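PDB 5M45: acetone carboxylase alpha subunit from Xanthobacter autotrophicus Py2, which forms the alpha subunit of a carboxylase assembly, belongs to the hydantoinase B/oxoprolinase family, and carries bound manganese and magnesium ions. Local coordinates for residues A[433-436]-A[437-440]. Numbering follows the deposited sequence.
Sequences ANTS and NWLQ
Trp438 folds back along its own chain and offers its indole NE1 to the backbone O of Thr435, three residues earlier, at 2.8 Å. The bond is short but bent, with an N-H...O angle of 117°, and so weak; the oxygen lies oblique to the indole, 3.5 Å from CE2. Because the Trp438 side chain starts out on the side of its own backbone N, opposite the carbonyl carbon (chi1 -63°), the indole is turned back toward the preceding residues, and its CD1 comes 4.2 Å from Ser436 CA. Thr435 is the centre of an inverse gamma turn, closed by a weak bond of 3.1 Å from Ser436 N to Asn434 O. Its carbonyl O has a second, also weak, partner in the hydroxyl of Tyr399, while its OG1 bonds to Trp479. The peptide between Ser436 and Asn437 is cis, which brings their CA atoms to 3.1 Å and kinks the chain between the turn and the tryptophan. Ser436 OG donates to Asn434 OD1 at 2.9 Å, tilted 28° from the amide's carbonyl plane; this bond joins the side chains of the turn's two outer residues and bridges it a second time. The CA-CB bond of Asn437 leads away from residues 433-436, and its buried amide is held at both ends from outside, OD1 by the N-H of Met537 and ND2 by Asn620 and Tyr618. The Trp438 side chain lies about 7 Å from the bound manganese, nearest atoms. The kinked stretch is the last part of the loop between helix 401-422, whose Val405 packs on Asn434 and Thr435, and strand 440-442, which lies between strands 450-454 and 532-535 of an antiparallel sheet.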
ATOM      1  N   ALA A 433       6.466 -11.382  30.613  1.00 11.78           N
ATOM      2  CA  ALA A 433       7.240 -12.114  29.628  1.00 11.50           C
ATOM      3  C   ALA A 433       7.363 -11.343  28.335  1.00 11.28           C
ATOM      4  O   ALA A 433       6.508 -10.507  28.017  1.00 11.12           O
ATOM      5  CB  ALA A 433       6.573 -13.447  29.334  1.00 11.70           C
ATOM      6  N   ASN A 434       8.385 -11.657  27.571  1.00 11.14           N
ATOM      7  CA  ASN A 434       8.399 -11.302  26.157  1.00 11.10           C
ATOM      8  C   ASN A 434       7.292 -12.118  25.437  1.00 11.03           C
ATOM      9  O   ASN A 434       7.241 -13.360  25.569  1.00 11.08           O
ATOM     10  CB  ASN A 434       9.776 -11.577  25.529  1.00 11.24           C
ATOM     11  CG  ASN A 434       9.947 -10.908  24.179  1.00 11.25           C
ATOM     12  OD1 ASN A 434       9.420 -11.377  23.158  1.00 11.43           O
ATOM     13  ND2 ASN A 434      10.696  -9.811  24.157  1.00 11.31           N
ATOM     14  N   THR A 435       6.404 -11.428  24.724  1.00 10.79           N
ATOM     15  CA  THR A 435       5.241 -12.073  24.091  1.00 10.78           C
ATOM     16  C   THR A 435       5.626 -12.596  22.683  1.00 10.93           C
ATOM     17  O   THR A 435       5.461 -11.882  21.673  1.00 11.16           O
ATOM     18  CB  THR A 435       4.039 -11.101  24.022  1.00 10.58           C
ATOM     19  OG1 THR A 435       4.325 -10.014  23.123  1.00 10.30           O
ATOM     20  CG2 THR A 435       3.701 -10.595  25.361  1.00 10.60           C
ATOM     21  N   SER A 436       6.192 -13.795  22.653  1.00 10.94           N
ATOM     22  CA  SER A 436       6.706 -14.450  21.406  1.00 10.94           C
ATOM     23  C   SER A 436       6.950 -15.931  21.736  1.00 10.83           C
ATOM     24  O   SER A 436       6.845 -16.293  22.916  1.00 10.78           O
ATOM     25  CB  SER A 436       7.986 -13.743  20.935  1.00 10.93           C
ATOM     26  OG  SER A 436       9.091 -13.957  21.834  1.00 11.12           O
ATOM     27  N   ASN A 437       7.253 -16.833  20.797  1.00 10.67           N
ATOM     28  CA  ASN A 437       7.348 -16.675  19.322  1.00 10.56           C
ATOM     29  C   ASN A 437       6.005 -16.463  18.632  1.00 10.30           C
ATOM     30  O   ASN A 437       5.000 -16.963  19.103  1.00 10.23           O
ATOM     31  CB  ASN A 437       7.952 -17.962  18.747  1.00 10.64           C
ATOM     32  CG  ASN A 437       8.129 -17.913  17.216  1.00 10.77           C
ATOM     33  OD1 ASN A 437       8.969 -17.156  16.690  1.00 10.93           O
ATOM     34  ND2 ASN A 437       7.384 -18.764  16.513  1.00 10.72           N
ATOM     35  N   TRP A 438       6.030 -15.763  17.493  1.00 10.25           N
ATOM     36  CA  TRP A 438       4.899 -15.636  16.564  1.00 10.19           C
ATOM     37  C   TRP A 438       5.090 -16.535  15.320  1.00 10.46           C
ATOM     38  O   TRP A 438       5.909 -16.230  14.412  1.00 10.63           O
ATOM     39  CB  TRP A 438       4.720 -14.164  16.146  1.00 10.08           C
ATOM     40  CG  TRP A 438       4.390 -13.242  17.268  1.00  9.78           C
ATOM     41  CD1 TRP A 438       5.291 -12.491  18.004  1.00  9.67           C
ATOM     42  CD2 TRP A 438       3.092 -12.955  17.820  1.00  9.70           C
ATOM     43  NE1 TRP A 438       4.640 -11.769  18.961  1.00  9.53           N
ATOM     44  CE2 TRP A 438       3.294 -12.044  18.902  1.00  9.63           C
ATOM     45  CE3 TRP A 438       1.802 -13.406  17.554  1.00  9.76           C
ATOM     46  CZ2 TRP A 438       2.243 -11.544  19.679  1.00  9.63           C
ATOM     47  CZ3 TRP A 438       0.718 -12.903  18.333  1.00  9.76           C
ATOM     48  CH2 TRP A 438       0.962 -11.952  19.380  1.00  9.67           C
ATOM     49  N   LEU A 439       4.372 -17.663  15.303  1.00 10.59           N
ATOM     50  CA  LEU A 439       4.384 -18.585  14.172  1.00 10.77           C
ATOM     51  C   LEU A 439       3.664 -17.912  12.990  1.00 10.88           C
ATOM     52  O   LEU A 439       2.514 -17.519  13.113  1.00 10.83           O
ATOM     53  CB  LEU A 439       3.712 -19.930  14.533  1.00 10.86           C
ATOM     54  CG  LEU A 439       3.568 -21.021  13.455  1.00 11.01           C
ATOM     55  CD1 LEU A 439       3.520 -22.411  14.054  1.00 11.12           C
ATOM     56  CD2 LEU A 439       2.355 -20.830  12.520  1.00 11.07           C
ATOM     57  N   GLN A 440       4.370 -17.769  11.880  1.00 10.99           N
ATOM     58  CA  GLN A 440       3.846 -17.031  10.696  1.00 11.26           C
ATOM     59  C   GLN A 440       4.242 -17.721   9.396  1.00 11.40           C
ATOM     60  O   GLN A 440       5.174 -18.519   9.368  1.00 11.47           O
ATOM     61  CB  GLN A 440       4.399 -15.613  10.682  1.00 11.15           C
ATOM     62  CG  GLN A 440       3.909 -14.760  11.855  1.00 11.14           C
ATOM     63  CD  GLN A 440       4.601 -13.419  11.916  1.00 11.09           C
ATOM     64  OE1 GLN A 440       4.198 -12.464  11.247  1.00 11.13           O
ATOM     65  NE2 GLN A 440       5.681 -13.346  12.691  1.00 11.11           N
TER